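Local coordinates for TRAP dicarboxylate transporter-DctP subunit (Rhodobacter sphaeroides, PDB 4PE3), which probably binds a small organic solute in the periplasm and hands it to a TRAP membrane transporter, at residues F33-S38 / V64-M69; P44-Q49 / L68-T73; E155-K160 / I209-Y214; A229-Y234 / K294-D299. All coordinates share one frame; numbering follows the deposited sequence. Where two conformers were deposited one is given.

Contact 1 of 4, residues F33-S38 / V64-M69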
# COMPACT_ATOMS: atom_id res chain seq x y z
N PHE A 33 -23.95 6.27 7.06
CA PHE A 33 -23.33 5.60 5.93
C PHE A 33 -22.61 4.33 6.35
O PHE A 33 -21.71 4.37 7.19
CB PHE A 33 -22.28 6.49 5.27
CG PHE A 33 -22.81 7.80 4.74
CD1 PHE A 33 -23.99 7.87 4.00
CD2 PHE A 33 -22.10 8.97 4.97
CE1 PHE A 33 -24.43 9.09 3.51
CE2 PHE A 33 -22.56 10.18 4.49
CZ PHE A 33 -23.71 10.24 3.77
N ARG A 34 -22.93 3.23 5.70
CA ARG A 34 -22.31 1.93 5.99
C ARG A 34 -21.12 1.68 5.05
O ARG A 34 -21.28 1.71 3.82
CB ARG A 34 -23.36 0.83 5.81
CG ARG A 34 -24.75 1.26 6.27
CD ARG A 34 -25.82 0.39 5.65
NE ARG A 34 -25.90 -0.90 6.33
CZ ARG A 34 -26.01 -2.08 5.72
NH1 ARG A 34 -26.06 -2.17 4.40
NH2 ARG A 34 -26.09 -3.18 6.46
N PHE A 35 -19.96 1.48 5.64
CA PHE A 35 -18.73 1.21 4.91
C PHE A 35 -18.24 -0.19 5.16
O PHE A 35 -18.21 -0.62 6.31
CB PHE A 35 -17.64 2.16 5.38
CG PHE A 35 -17.64 3.48 4.70
CD1 PHE A 35 -18.73 4.33 4.80
CD2 PHE A 35 -16.53 3.89 3.98
CE1 PHE A 35 -18.70 5.56 4.18
CE2 PHE A 35 -16.52 5.13 3.35
CZ PHE A 35 -17.61 5.95 3.45
N GLN A 36 -17.87 -0.93 4.13
CA GLN A 36 -17.29 -2.23 4.31
C GLN A 36 -15.77 -2.20 4.15
O GLN A 36 -15.25 -1.59 3.20
CB GLN A 36 -17.87 -3.23 3.33
CG GLN A 36 -17.48 -4.63 3.70
CD GLN A 36 -18.14 -5.68 2.86
OE1 GLN A 36 -19.33 -5.98 3.03
NE2 GLN A 36 -17.38 -6.24 1.93
N SER A 37 -15.07 -2.81 5.08
CA SER A 37 -13.61 -2.90 5.10
C SER A 37 -13.17 -4.09 4.28
O SER A 37 -13.93 -5.02 4.07
CB SER A 37 -13.17 -3.08 6.55
OG SER A 37 -11.75 -3.14 6.62
N SER A 38 -11.91 -4.08 3.85
CA SER A 38 -11.28 -5.31 3.33
C SER A 38 -10.67 -6.18 4.44
O SER A 38 -10.19 -7.27 4.18
CB SER A 38 -10.20 -4.94 2.30
OG SER A 38 -9.28 -4.06 2.89
N VAL A 64 -23.17 13.19 10.79
CA VAL A 64 -22.83 12.07 9.91
C VAL A 64 -22.21 10.99 10.77
O VAL A 64 -21.34 11.27 11.59
CB VAL A 64 -21.82 12.48 8.80
CG1 VAL A 64 -21.48 11.28 7.91
CG2 VAL A 64 -22.36 13.64 7.96
N THR A 65 -22.71 9.76 10.61
CA THR A 65 -22.16 8.60 11.30
C THR A 65 -21.74 7.57 10.26
O THR A 65 -22.32 7.50 9.16
CB THR A 65 -23.18 7.98 12.27
OG1 THR A 65 -24.28 7.45 11.54
CG2 THR A 65 -23.70 9.02 13.26
N ILE A 66 -20.71 6.80 10.59
CA ILE A 66 -20.19 5.76 9.72
C ILE A 66 -20.32 4.45 10.47
O ILE A 66 -19.87 4.34 11.61
CB ILE A 66 -18.68 5.96 9.43
CG1 ILE A 66 -18.41 7.31 8.76
CG2 ILE A 66 -18.12 4.82 8.58
CD1 ILE A 66 -19.08 7.49 7.42
N GLU A 67 -20.95 3.47 9.84
CA GLU A 67 -20.98 2.12 10.37
C GLU A 67 -19.93 1.29 9.64
O GLU A 67 -20.07 1.02 8.45
CB GLU A 67 -22.36 1.53 10.16
CG GLU A 67 -22.53 0.19 10.79
CD GLU A 67 -23.96 -0.08 11.16
OE1 GLU A 67 -24.16 -0.72 12.20
OE2 GLU A 67 -24.87 0.34 10.41
N LEU A 68 -18.89 0.86 10.36
CA LEU A 68 -17.79 0.12 9.78
C LEU A 68 -18.04 -1.40 9.88
O LEU A 68 -18.21 -1.93 10.98
CB LEU A 68 -16.50 0.48 10.52
CG LEU A 68 -15.21 -0.22 10.08
CD1 LEU A 68 -14.79 0.26 8.70
CD2 LEU A 68 -14.11 -0.03 11.14
N MSE A 69 -18.04 -2.09 8.76
CA MSE A 69 -18.38 -3.51 8.72
C MSE A 69 -17.20 -4.32 8.20
O MSE A 69 -16.59 -3.96 7.21
CB MSE A 69 -19.59 -3.70 7.81
CG MSE A 69 -20.83 -2.93 8.27
SE MSE A 69 -22.28 -2.91 6.96
CE MSE A 69 -21.28 -2.30 5.40

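Contact 2 of 4, residues P44-Q49 / L68-T73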
# COMPACT_ATOMS: atom_id res chain seq x y z
N PRO A 44 -5.62 -5.62 13.08
CA PRO A 44 -5.21 -4.34 13.67
C PRO A 44 -5.56 -3.15 12.77
O PRO A 44 -5.77 -2.03 13.24
CB PRO A 44 -3.70 -4.50 13.86
CG PRO A 44 -3.31 -5.60 12.93
CD PRO A 44 -4.48 -6.52 12.87
N ASN A 45 -5.62 -3.38 11.46
CA ASN A 45 -5.97 -2.31 10.55
C ASN A 45 -7.47 -2.05 10.59
O ASN A 45 -7.90 -0.91 10.50
CB ASN A 45 -5.44 -2.63 9.15
CG ASN A 45 -3.92 -2.55 9.08
OD1 ASN A 45 -3.33 -1.58 9.55
ND2 ASN A 45 -3.31 -3.58 8.55
N PHE A 46 -8.28 -3.10 10.72
CA PHE A 46 -9.69 -2.90 10.97
C PHE A 46 -9.89 -2.03 12.20
O PHE A 46 -10.67 -1.08 12.20
CB PHE A 46 -10.41 -4.23 11.18
CG PHE A 46 -11.88 -4.06 11.36
CD1 PHE A 46 -12.71 -3.89 10.24
CD2 PHE A 46 -12.45 -4.02 12.62
CE1 PHE A 46 -14.07 -3.70 10.39
CE2 PHE A 46 -13.81 -3.83 12.78
CZ PHE A 46 -14.62 -3.67 11.66
N GLU A 47 -9.21 -2.36 13.28
CA GLU A 47 -9.33 -1.54 14.49
C GLU A 47 -8.95 -0.07 14.29
O GLU A 47 -9.62 0.83 14.81
CB GLU A 47 -8.52 -2.15 15.63
CG GLU A 47 -9.16 -3.39 16.20
CD GLU A 47 -10.51 -3.07 16.78
OE1 GLU A 47 -10.61 -2.13 17.60
OE2 GLU A 47 -11.46 -3.71 16.38
N LEU A 48 -7.90 0.16 13.53
CA LEU A 48 -7.48 1.52 13.23
C LEU A 48 -8.53 2.25 12.40
O LEU A 48 -8.68 3.48 12.51
CB LEU A 48 -6.11 1.54 12.53
CG LEU A 48 -4.89 1.32 13.45
CD1 LEU A 48 -3.62 0.89 12.67
CD2 LEU A 48 -4.61 2.56 14.24
N GLN A 49 -9.26 1.51 11.58
CA GLN A 49 -10.29 2.12 10.75
C GLN A 49 -11.44 2.69 11.58
O GLN A 49 -12.18 3.56 11.11
CB GLN A 49 -10.79 1.12 9.71
CG GLN A 49 -9.75 0.85 8.65
CD GLN A 49 -10.01 -0.39 7.85
OE1 GLN A 49 -11.09 -0.97 7.91
NE2 GLN A 49 -9.00 -0.85 7.13
N LEU A 68 -18.89 0.86 10.36
CA LEU A 68 -17.79 0.12 9.78
C LEU A 68 -18.04 -1.40 9.88
O LEU A 68 -18.21 -1.93 10.98
CB LEU A 68 -16.50 0.48 10.52
CG LEU A 68 -15.21 -0.22 10.08
CD1 LEU A 68 -14.79 0.26 8.70
CD2 LEU A 68 -14.11 -0.03 11.14
N MSE A 69 -18.04 -2.09 8.76
CA MSE A 69 -18.38 -3.51 8.72
C MSE A 69 -17.20 -4.32 8.20
O MSE A 69 -16.59 -3.96 7.21
CB MSE A 69 -19.59 -3.70 7.81
CG MSE A 69 -20.83 -2.93 8.27
SE MSE A 69 -22.28 -2.91 6.96
CE MSE A 69 -21.28 -2.30 5.40
N PRO A 70 -16.88 -5.44 8.86
CA PRO A 70 -15.74 -6.24 8.38
C PRO A 70 -15.95 -6.78 6.97
O PRO A 70 -17.07 -6.85 6.46
CB PRO A 70 -15.67 -7.40 9.38
CG PRO A 70 -16.54 -7.03 10.50
CD PRO A 70 -17.51 -6.00 10.06
N VAL A 71 -14.85 -7.15 6.33
CA VAL A 71 -14.88 -7.70 4.99
C VAL A 71 -15.89 -8.83 4.87
O VAL A 71 -15.98 -9.69 5.75
CB VAL A 71 -13.47 -8.18 4.58
CG1 VAL A 71 -13.01 -9.31 5.48
CG2 VAL A 71 -13.45 -8.56 3.09
N GLY A 72 -16.65 -8.80 3.78
CA GLY A 72 -17.59 -9.85 3.44
C GLY A 72 -18.92 -9.78 4.16
O GLY A 72 -19.74 -10.68 4.00
N THR A 73 -19.15 -8.73 4.96
CA THR A 73 -20.40 -8.64 5.72
C THR A 73 -21.60 -8.58 4.82
O THR A 73 -22.56 -9.32 5.01
CB THR A 73 -20.46 -7.37 6.57
OG1 THR A 73 -19.49 -7.45 7.60
CG2 THR A 73 -21.84 -7.22 7.20

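Contact 3 of 4, residues E155-K160 / I209-Y214. With ZN (zinc ion), chain F.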
# COMPACT_ATOMS: atom_id res chain seq x y z
N GLU A 155 6.28 -2.16 3.39
CA GLU A 155 6.87 -3.43 3.83
C GLU A 155 8.36 -3.28 4.02
O GLU A 155 8.98 -2.44 3.36
CB GLU A 155 6.57 -4.53 2.81
CG GLU A 155 5.07 -4.85 2.63
CD GLU A 155 4.83 -6.18 1.96
OE1 GLU A 155 5.78 -6.81 1.53
OE2 GLU A 155 3.65 -6.60 1.85
N ALA A 156 8.93 -4.06 4.93
CA ALA A 156 10.38 -4.20 5.02
C ALA A 156 10.81 -5.44 4.27
O ALA A 156 10.02 -6.36 4.09
CB ALA A 156 10.78 -4.29 6.47
N PHE A 157 12.06 -5.48 3.82
CA PHE A 157 12.55 -6.63 3.07
C PHE A 157 13.23 -7.59 4.03
O PHE A 157 13.93 -7.17 4.94
CB PHE A 157 13.57 -6.13 2.02
CG PHE A 157 13.82 -7.08 0.88
CD1 PHE A 157 12.78 -7.54 0.10
CD2 PHE A 157 15.10 -7.48 0.55
CE1 PHE A 157 12.99 -8.41 -0.96
CE2 PHE A 157 15.33 -8.34 -0.52
CZ PHE A 157 14.26 -8.80 -1.28
N VAL A 158 13.08 -8.87 3.74
CA VAL A 158 13.72 -9.95 4.47
C VAL A 158 14.89 -10.46 3.61
O VAL A 158 14.69 -10.76 2.44
CB VAL A 158 12.73 -11.10 4.71
CG1 VAL A 158 13.46 -12.33 5.30
CG2 VAL A 158 11.60 -10.64 5.62
N SER A 159 16.09 -10.53 4.18
CA SER A 159 17.23 -11.05 3.42
C SER A 159 18.25 -11.70 4.33
O SER A 159 18.59 -11.16 5.37
CB SER A 159 17.90 -9.95 2.58
OG SER A 159 18.96 -10.52 1.82
N LYS A 160 18.77 -12.85 3.90
CA LYS A 160 19.86 -13.55 4.57
C LYS A 160 21.22 -12.99 4.16
O LYS A 160 22.20 -13.20 4.88
CB LYS A 160 19.90 -15.03 4.19
CG LYS A 160 18.77 -15.86 4.69
CD LYS A 160 18.79 -17.28 4.11
CE LYS A 160 19.94 -18.12 4.67
NZ LYS A 160 19.68 -19.56 4.43
N ILE A 209 15.00 -20.15 -0.76
CA ILE A 209 15.11 -18.72 -1.01
C ILE A 209 16.17 -18.10 -0.10
O ILE A 209 16.48 -18.62 0.98
CB ILE A 209 13.76 -17.98 -0.80
CG1 ILE A 209 13.19 -18.31 0.58
CG2 ILE A 209 12.77 -18.36 -1.89
CD1 ILE A 209 11.94 -17.53 0.94
N ASP A 210 16.71 -16.97 -0.54
CA ASP A 210 17.71 -16.20 0.17
C ASP A 210 17.13 -14.92 0.77
O ASP A 210 17.72 -14.27 1.64
CB ASP A 210 18.80 -15.69 -0.81
CG ASP A 210 19.42 -16.79 -1.68
OD1 ASP A 210 19.95 -17.78 -1.13
OD2 ASP A 210 19.47 -16.62 -2.93
N ALA A 211 15.95 -14.53 0.29
CA ALA A 211 15.34 -13.25 0.63
C ALA A 211 13.84 -13.34 0.33
O ALA A 211 13.39 -14.24 -0.37
CB ALA A 211 15.97 -12.13 -0.19
N ALA A 212 13.07 -12.38 0.83
CA ALA A 212 11.64 -12.43 0.62
C ALA A 212 10.95 -11.11 0.79
O ALA A 212 11.26 -10.33 1.67
CB ALA A 212 11.00 -13.43 1.61
N ASP A 213 9.96 -10.91 -0.08
CA ASP A 213 8.80 -10.10 0.25
C ASP A 213 8.02 -10.82 1.33
O ASP A 213 7.68 -11.98 1.15
CB ASP A 213 7.95 -9.93 -1.03
CG ASP A 213 6.67 -9.17 -0.79
OD1 ASP A 213 5.94 -9.48 0.17
OD2 ASP A 213 6.37 -8.26 -1.60
N TYR A 214 7.73 -10.15 2.44
CA TYR A 214 6.82 -10.69 3.41
C TYR A 214 5.89 -9.54 3.80
O TYR A 214 4.96 -9.19 2.99
CB TYR A 214 7.55 -11.37 4.58
CG TYR A 214 6.66 -12.29 5.38
CD1 TYR A 214 6.19 -13.48 4.84
CD2 TYR A 214 6.26 -11.96 6.67
CE1 TYR A 214 5.34 -14.31 5.55
CE2 TYR A 214 5.42 -12.80 7.39
CZ TYR A 214 4.98 -13.96 6.83
OH TYR A 214 4.17 -14.78 7.56
ZN ZN F . 4.51 -8.29 0.83
O HOH W 1 8.42 -7.37 2.06
O HOH W 2 4.07 -7.17 -0.89
O HOH W 3 2.91 -9.47 1.00

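Contact 4 of 4, residues A229-Y234 / K294-D299. With ZN (zinc ion), chain O; EDO (1,2-ethanediol), chain D.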
# COMPACT_ATOMS: atom_id res chain seq x y z
N ALA A 229 17.37 -14.65 8.92
CA ALA A 229 17.82 -13.92 7.74
C ALA A 229 18.22 -12.54 8.24
O ALA A 229 17.41 -11.62 8.30
CB ALA A 229 16.71 -13.85 6.71
N PRO A 230 19.48 -12.39 8.67
CA PRO A 230 19.85 -11.27 9.54
C PRO A 230 20.32 -9.99 8.81
O PRO A 230 21.01 -9.19 9.42
CB PRO A 230 20.96 -11.87 10.41
CG PRO A 230 21.60 -12.89 9.53
CD PRO A 230 20.52 -13.46 8.67
N HIS A 231 19.85 -9.78 7.59
CA HIS A 231 20.14 -8.57 6.84
C HIS A 231 18.89 -7.93 6.24
O HIS A 231 18.79 -7.70 5.03
CB HIS A 231 21.13 -8.88 5.71
CG HIS A 231 22.51 -9.16 6.18
ND1 HIS A 231 23.30 -8.19 6.76
CD2 HIS A 231 23.24 -10.30 6.19
CE1 HIS A 231 24.46 -8.71 7.10
NE2 HIS A 231 24.45 -9.99 6.78
N PRO A 232 17.91 -7.59 7.09
CA PRO A 232 16.73 -6.90 6.56
C PRO A 232 17.05 -5.53 5.96
O PRO A 232 18.04 -4.90 6.35
CB PRO A 232 15.85 -6.74 7.80
CG PRO A 232 16.80 -6.73 8.95
CD PRO A 232 17.86 -7.74 8.55
N VAL A 233 16.20 -5.08 5.04
CA VAL A 233 16.26 -3.72 4.55
C VAL A 233 15.05 -2.99 5.09
O VAL A 233 13.89 -3.37 4.83
CB VAL A 233 16.33 -3.64 3.02
CG1 VAL A 233 16.53 -2.20 2.56
CG2 VAL A 233 17.48 -4.48 2.48
N TYR A 234 15.31 -1.92 5.84
CA TYR A 234 14.29 -1.11 6.47
C TYR A 234 14.76 0.34 6.51
O TYR A 234 15.89 0.60 6.98
CB TYR A 234 14.03 -1.60 7.92
CG TYR A 234 13.12 -0.65 8.62
CD1 TYR A 234 11.74 -0.72 8.43
CD2 TYR A 234 13.61 0.37 9.42
CE1 TYR A 234 10.88 0.20 9.02
CE2 TYR A 234 12.76 1.30 10.02
CZ TYR A 234 11.39 1.21 9.83
OH TYR A 234 10.58 2.16 10.42
N LYS A 294 22.97 -9.30 16.45
CA LYS A 294 23.23 -10.18 15.30
C LYS A 294 22.63 -9.67 14.00
O LYS A 294 23.12 -9.98 12.91
CB LYS A 294 22.70 -11.60 15.61
CG LYS A 294 23.48 -12.36 16.70
CD LYS A 294 24.95 -12.53 16.30
CE LYS A 294 25.78 -13.24 17.33
NZ LYS A 294 27.24 -13.09 16.99
N ILE A 295 21.57 -8.88 14.09
CA ILE A 295 20.84 -8.44 12.92
C ILE A 295 21.36 -7.08 12.46
O ILE A 295 21.54 -6.18 13.27
CB ILE A 295 19.34 -8.38 13.23
CG1 ILE A 295 18.81 -9.79 13.57
CG2 ILE A 295 18.57 -7.77 12.05
CD1 ILE A 295 17.42 -9.79 14.21
N THR A 296 21.64 -6.97 11.17
CA THR A 296 22.09 -5.71 10.55
C THR A 296 20.93 -5.13 9.77
O THR A 296 20.42 -5.74 8.84
CB THR A 296 23.26 -5.95 9.60
OG1 THR A 296 24.33 -6.55 10.32
CG2 THR A 296 23.75 -4.63 9.00
N VAL A 297 20.47 -3.95 10.18
CA VAL A 297 19.33 -3.34 9.51
C VAL A 297 19.86 -2.35 8.47
O VAL A 297 20.49 -1.36 8.83
CB VAL A 297 18.43 -2.64 10.51
CG1 VAL A 297 17.21 -1.99 9.81
CG2 VAL A 297 17.98 -3.65 11.59
N HIS A 298 19.64 -2.65 7.20
CA HIS A 298 20.19 -1.82 6.12
C HIS A 298 19.17 -0.80 5.67
O HIS A 298 18.04 -1.16 5.35
CB HIS A 298 20.54 -2.69 4.93
CG HIS A 298 21.55 -3.74 5.23
ND1 HIS A 298 22.84 -3.64 4.78
CD2 HIS A 298 21.47 -4.92 5.90
CE1 HIS A 298 23.53 -4.70 5.16
NE2 HIS A 298 22.72 -5.49 5.84
N ASP A 299 19.56 0.47 5.64
CA ASP A 299 18.72 1.55 5.11
C ASP A 299 19.34 2.02 3.79
O ASP A 299 20.36 2.73 3.79
CB ASP A 299 18.66 2.70 6.13
CG ASP A 299 17.82 3.90 5.67
OD1 ASP A 299 17.08 3.87 4.68
OD2 ASP A 299 17.91 4.94 6.34
ZN ZN O . 16.78 6.21 5.31
C1 EDO D . 7.56 2.99 8.68
O1 EDO D . 8.05 2.08 9.67
C2 EDO D . 7.78 2.44 7.27
O2 EDO D . 9.17 2.41 6.96
O HOH W 4 23.78 -9.31 10.29
O HOH W 5 15.50 5.70 3.78
O HOH W 6 15.32 5.96 6.85
O HOH W 7 18.42 7.11 4.47

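Contact 1 of 4, residues F33-S38 / V64-M69
I66 reaches back over strand 33-37 and touches both phenylalanines of that strand. Its CD1 lies 3.8 Å from F35 CE1 and 4.0 Å from F33 CB, at the edge of the F33 ring. The fold of its chain (chi1 -59°, chi2 -62°) turns this methyl toward strand 33-37, while CG2 lies 3.9 Å from F35 CD1. V64 CG1 meets F33 CE2 at 3.8 Å. Across the sheet from these rings is M69, a selenomethionine. In the conformer given, SE lies over one face of the R34 guanidinium, 3.9 Å from NH2; a second conformer leaves this contact less certain. E67 OE2 lies near the edge of that group, but its 4.4 Å from R34 NE is too far for a salt bridge. F35 also packs on V245 and M247 of strand 243-248. A serine in place of F35 would probably leave I66 CG2 without its aromatic neighbour, I66 CD1 with F33 alone, and a gap toward strand 243-248. Five N-H...O bonds join the main chains, from F33 N to T65 O at one end to S37 N to M69 O at the other. These are neighbouring parallel strands of a beta-alpha-beta unit, connected by helix 44-59.

Contact 2 of 4, residues P44-Q49 / L68-T73
F46, in the first turn of helix 44-59, faces the end of strand 65-69 where the chain leaves the sheet at P70. The CA atoms of F46 and P70 are 7.4 Å apart, and those of Q49 and L68 are 7.8 Å apart. Beyond the strand, P70 to T73 form a type II beta turn. P70 O takes bonds from both T73 N and T73 OG1, which reach it from the same face of its carbonyl plane; the hydroxyl bond is 2.7 Å long. Between helix and turn the contact is made by side chains. F46 holds CG anti to the backbone N (chi1 -176°), which sends the ring out to the strand end. L68 comes from the opposite direction and lays CD2 over one face of that ring, a CH-pi contact 4.0 Å from the centroid. This is the helix packing on the second strand of its own beta-alpha-beta unit, 32-37, 44-59 and 65-69. P70 adds its CG, 4.0 Å from F46 CZ, and the ring of H50 meets F46 edge-to-face. An alanine at F46 is likely to leave L68 CD2 without the ring face it packs on and P70 CG without its neighbour, and to open a gap between helix and turn. Q49 crosses L68 at about a right angle, with CB 3.8 Å from L68 CD2. Its amide OE1 lies 4.0 Å from L68 CD1 and is hydrogen-bonded to S37 OG of strand 32-37.

Contact 3 of 4, residues E155-K160 / I209-Y214
A six-coordinate zinc site closes one end of this antiparallel strand pair, with E155 on one segment and D213 and Y214 on the other. E155 grips the ion with both carboxylate oxygens, OE1 and OE2 each 2.1 Å from zinc. D213 uses OD1 alone, at 2.0 Å. Y214 gives its backbone O at a longer 2.4 Å, and waters 2 and 3 fill the remaining places. D213 OD2 is not left over: it takes a 2.6 Å bond from water 2 and a bond with H238 NE2, which probably fixes the turn of the carboxylate. Water 1 ties the segments together beside the metal by donating to E155 OE1 and A156 O and accepting from Y214 N. Away from the ion the backbones pair. V158 N bonds A212 O, A212 N bonds V158 O, and K160 N bonds D210 O almost straight (172°). F157 holds CG anti to its N (chi1 -160°), which brings ring atom CD1 3.5 Å from A212 O and CE2 3.9 Å from A211 CB. On the other face V158 CB packs 4.2 Å from A212 CB. Strand 157-159 is one of the two outermost strands of a small mixed sheet, and strand 211-213 lies between it and 173-175. Helix 217-223 packs on V158 and Y214, and helix 200-206 on V158 and A212.

Contact 4 of 4, residues A229-Y234 / K294-D299
H298 and V233 bring their backbones together in a single bridge. Here two extended loop segments run alongside each other, their directions 25° apart, and pair strand-fashion although neither is a regular strand. T296 N bonds P230 O, H298 N bonds P232 O, and Y234 N bonds H298 O. The H298 side chain can be followed outward from this bridge. CB lies 3.6 Å from P232 O. CG stands anti to the carbonyl carbon (chi1 -60°), which turns the ring back along the other segment. CD2 then comes 3.5 Å from the same P232 O, which sits at the ring edge, in its plane. ND1 is hydrogen-bonded to D164 OD1. At the tip NE2 meets H231 ND1 at 2.9 Å, a hydrogen bond that either nitrogen could donate. The two imidazoles touch rim to rim, neither over the face of the other, with planes at 56°. The bonds at both nitrogens of H298 hold its ring against rotation. H231 runs side by side with T296, whose CB is 3.6 Å from H231 ND1. Apolar contacts line another part of the pair: I295 CG2 packs on P232 CD at 3.6 Å, and V297 CG1 on Y234 CB at 3.7 Å. F217 of helix 217-223 touches both P232 and Y234. At the far end D299 binds a zinc ion that also holds waters 5, 6 and 7. Its carboxylate grips unevenly, with OD2 2.0 Å and OD1 2.4 Å from the zinc, and OD1 is also bonded to R305 NH2.

The contacts form two pairs, far apart in the molecule. Contacts 1 and 2 have centres 9 Å apart. They share L68 and M69 and belong to one beta-alpha-beta unit of the five-stranded sheet. Contacts 3 and 4 come later in the chain, with centres 10 Å apart. S159 O meets H231 N at 2.9 Å, and F157 N meets V233 O at 3.0 Å, so segment 229-234 lies along the edge strand 157-159 of the four-stranded sheet. Between the pairs the distance is large: the centres of contacts 1 and 3 are 35 Å apart, on opposite sides of the chain's centre. This is consistent with the two-lobed build of solute-binding proteins, deposited here open and without ligand.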